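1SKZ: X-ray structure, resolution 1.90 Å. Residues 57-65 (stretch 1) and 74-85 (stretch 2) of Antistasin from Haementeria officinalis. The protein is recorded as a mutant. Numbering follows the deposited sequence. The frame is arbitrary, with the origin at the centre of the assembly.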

# COMPACT_ATOMS: atom_id res chain seq x y z
N PRO A 57 12.87 -2.96 -8.09
CA PRO A 57 12.03 -3.94 -8.81
C PRO A 57 11.74 -5.25 -8.03
O PRO A 57 12.44 -5.57 -7.06
CB PRO A 57 12.80 -4.19 -10.12
CG PRO A 57 14.22 -3.76 -9.86
CD PRO A 57 14.12 -2.65 -8.82
N MET A 58 10.59 -5.86 -8.29
CA MET A 58 10.30 -7.20 -7.81
C MET A 58 11.07 -8.16 -8.70
O MET A 58 11.25 -7.88 -9.89
CB MET A 58 8.80 -7.52 -7.92
CG MET A 58 8.36 -8.78 -7.19
SD MET A 58 6.67 -9.16 -7.64
CE MET A 58 6.49 -11.01 -7.19
N LYS A 59 11.68 -9.18 -8.09
CA LYS A 59 12.38 -10.21 -8.85
C LYS A 59 11.35 -10.82 -9.78
O LYS A 59 10.19 -11.01 -9.38
CB LYS A 59 12.95 -11.27 -7.90
CG LYS A 59 13.65 -12.47 -8.61
CD LYS A 59 14.70 -13.11 -7.69
CE LYS A 59 15.22 -14.44 -8.21
NZ LYS A 59 14.25 -15.59 -8.02
N ALA A 60 11.71 -10.98 -11.05
CA ALA A 60 10.71 -11.20 -12.10
C ALA A 60 10.07 -12.55 -11.98
O ALA A 60 8.91 -12.73 -12.36
CB ALA A 60 11.35 -11.05 -13.47
N THR A 61 10.89 -13.54 -11.64
CA THR A 61 10.47 -14.94 -11.69
C THR A 61 11.11 -15.72 -10.55
O THR A 61 12.16 -15.32 -9.99
CB THR A 61 10.87 -15.56 -13.04
OG1 THR A 61 9.96 -16.62 -13.36
CG2 THR A 61 12.33 -16.07 -13.01
N CYS A 62 10.42 -16.77 -10.12
CA CYS A 62 11.00 -17.67 -9.13
C CYS A 62 10.61 -19.09 -9.48
O CYS A 62 9.45 -19.35 -9.81
CB CYS A 62 10.50 -17.30 -7.71
SG CYS A 62 11.33 -18.17 -6.34
N ASP A 63 11.56 -20.01 -9.27
CA ASP A 63 11.32 -21.45 -9.40
C ASP A 63 11.91 -22.22 -8.21
O ASP A 63 13.03 -21.90 -7.76
CB ASP A 63 11.95 -21.97 -10.70
CG ASP A 63 11.50 -23.38 -11.03
OD1 ASP A 63 10.33 -23.50 -11.44
OD2 ASP A 63 12.24 -24.37 -10.75
N ILE A 64 11.22 -23.28 -7.78
CA ILE A 64 11.67 -24.19 -6.70
C ILE A 64 13.10 -24.74 -6.87
O ILE A 64 13.82 -24.95 -5.88
CB ILE A 64 10.69 -25.40 -6.53
CG1 ILE A 64 11.04 -26.22 -5.28
CG2 ILE A 64 10.80 -26.35 -7.72
CD1 ILE A 64 10.63 -25.58 -3.96
N SER A 65 13.53 -24.93 -8.12
CA SER A 65 14.85 -25.45 -8.41
C SER A 65 15.91 -24.49 -7.90
O SER A 65 16.96 -24.95 -7.42
CB SER A 65 15.01 -25.69 -9.93
OG SER A 65 15.24 -24.49 -10.66
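Stretch 2 (74-85) SRLTNKCDCKID

N78 ND2 donates to the backbone K59 O at 2.7 Å with an N-H...O angle of 155°, short and well within the range of a good hydrogen bond. A60 O lies 3.1 Å from the same N78 ND2, but the angle is poor, so distance alone does not make it a second bond. The return link runs from K59 NZ to N78 O at 3.0 Å. K59 thus meets N78 twice, as acceptor through its backbone and as donor through its side chain, and K59 NZ also bonds T61 O at 2.9 Å. A water adds a bridge, accepting from K59 N at 3.3 Å and donating to T77 O at 2.7 Å.

N78 adopts phi/psi of 52/34, a left-handed conformation, within a loop whose turn is closed by S74 N to K79 O at 2.7 Å. Its CA-to-CB bond points toward stretch 1, with chi1 at -83° (m). Both facing segments are loop, and the backbones come close at C62 CA and N78 CA, 4.9 Å apart; M58 CA and T77 CA lie 6.3 Å apart. From M58 to C62, stretch 2 therefore advances just one residue, from T77 to N78, in the same sense.

Packing extends from this centre. N78 loses more surface to the other stretch than any other residue; 493 Å² is buried in all, both sides summed. The CA-to-CB bond of M58 points sideways to stretch 2, but its side chain, t at all three chi angles, brings CE nearer, to 3.1 Å from L76 O and 3.3 Å from R75 O. The CA-to-CB bond of C62 points toward stretch 2, and C62 CB lies 3.3 Å from N78 O. C62 SG and C80 SG are 4.1 Å apart, an apolar contact; each cysteine is covalently bonded elsewhere in the structure. Farther out, I64 CD1 meets I84 CD1 at 4.2 Å.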

# COMPACT_ATOMS: atom_id res chain seq x y z
N SER A 74 8.20 -17.31 -2.64
CA SER A 74 7.06 -16.47 -2.28
C SER A 74 6.60 -15.81 -3.55
O SER A 74 7.40 -15.17 -4.24
CB SER A 74 7.49 -15.37 -1.28
OG SER A 74 6.43 -14.45 -1.12
N ARG A 75 5.30 -15.91 -3.83
CA ARG A 75 4.69 -15.21 -4.94
C ARG A 75 4.67 -13.71 -4.71
O ARG A 75 4.35 -12.95 -5.63
CB ARG A 75 3.24 -15.68 -5.16
CG ARG A 75 3.05 -17.08 -5.82
CD ARG A 75 1.71 -17.67 -5.36
NE ARG A 75 1.63 -19.13 -5.45
CZ ARG A 75 2.30 -20.00 -4.68
NH1 ARG A 75 3.15 -19.58 -3.72
NH2 ARG A 75 2.18 -21.31 -4.91
N LEU A 76 4.83 -13.29 -3.45
CA LEU A 76 4.92 -11.88 -3.16
C LEU A 76 6.28 -11.32 -3.58
O LEU A 76 6.38 -10.23 -4.16
CB LEU A 76 4.69 -11.62 -1.67
CG LEU A 76 4.50 -10.13 -1.28
CD1 LEU A 76 3.27 -9.55 -2.00
CD2 LEU A 76 4.35 -10.01 0.25
N THR A 77 7.35 -12.02 -3.22
CA THR A 77 8.69 -11.49 -3.42
C THR A 77 9.46 -12.14 -4.60
O THR A 77 10.58 -11.74 -4.88
CB THR A 77 9.55 -11.67 -2.17
OG1 THR A 77 9.73 -13.08 -1.93
CG2 THR A 77 8.87 -11.02 -0.92
N ASN A 78 8.94 -13.27 -5.08
CA ASN A 78 9.65 -14.15 -6.03
C ASN A 78 11.05 -14.53 -5.55
O ASN A 78 11.97 -14.72 -6.35
CB ASN A 78 9.74 -13.51 -7.42
CG ASN A 78 8.49 -13.72 -8.24
OD1 ASN A 78 7.62 -14.51 -7.88
ND2 ASN A 78 8.38 -13.02 -9.35
N LYS A 79 11.20 -14.66 -4.23
CA LYS A 79 12.43 -15.20 -3.65
C LYS A 79 12.03 -16.40 -2.83
O LYS A 79 10.84 -16.60 -2.56
CB LYS A 79 13.13 -14.16 -2.75
CG LYS A 79 13.57 -12.95 -3.50
CD LYS A 79 14.22 -11.93 -2.57
CE LYS A 79 15.13 -10.99 -3.40
NZ LYS A 79 15.68 -9.81 -2.61
N CYS A 80 13.02 -17.19 -2.42
CA CYS A 80 12.78 -18.45 -1.75
C CYS A 80 12.57 -18.22 -0.28
O CYS A 80 13.33 -18.71 0.56
CB CYS A 80 13.94 -19.43 -2.04
SG CYS A 80 14.05 -19.93 -3.80
N ASP A 81 11.52 -17.48 0.04
CA ASP A 81 11.32 -16.94 1.38
C ASP A 81 10.51 -17.84 2.32
O ASP A 81 10.57 -17.67 3.53
CB ASP A 81 10.63 -15.56 1.28
CG ASP A 81 11.61 -14.44 0.92
OD1 ASP A 81 12.80 -14.49 1.29
OD2 ASP A 81 11.17 -13.48 0.25
N CYS A 82 9.68 -18.70 1.76
CA CYS A 82 8.73 -19.47 2.55
C CYS A 82 9.19 -20.87 2.88
O CYS A 82 9.77 -21.56 2.05
CB CYS A 82 7.38 -19.55 1.85
SG CYS A 82 6.71 -17.95 1.31
N LYS A 83 8.97 -21.27 4.13
CA LYS A 83 9.10 -22.66 4.51
C LYS A 83 8.11 -23.48 3.68
O LYS A 83 6.90 -23.18 3.68
CB LYS A 83 8.74 -22.82 5.97
CG LYS A 83 9.83 -22.48 6.94
CD LYS A 83 9.55 -23.21 8.24
CE LYS A 83 10.08 -22.45 9.41
NZ LYS A 83 11.52 -22.73 9.48
N ILE A 84 8.59 -24.61 3.14
CA ILE A 84 7.71 -25.57 2.47
C ILE A 84 6.74 -26.24 3.44
O ILE A 84 5.54 -26.34 3.16
CB ILE A 84 8.53 -26.67 1.76
CG1 ILE A 84 9.37 -26.03 0.65
CG2 ILE A 84 7.57 -27.74 1.18
CD1 ILE A 84 10.30 -27.04 -0.08
N ASP A 85 7.26 -26.63 4.61
CA ASP A 85 6.46 -27.25 5.65
C ASP A 85 6.49 -26.36 6.92
O ASP A 85 7.48 -26.35 7.65
CB ASP A 85 7.01 -28.64 5.99
CG ASP A 85 6.01 -29.51 6.78
OD1 ASP A 85 4.98 -28.99 7.28
OD2 ASP A 85 6.25 -30.74 6.87
O HOH W 1 11.84 -9.38 -4.85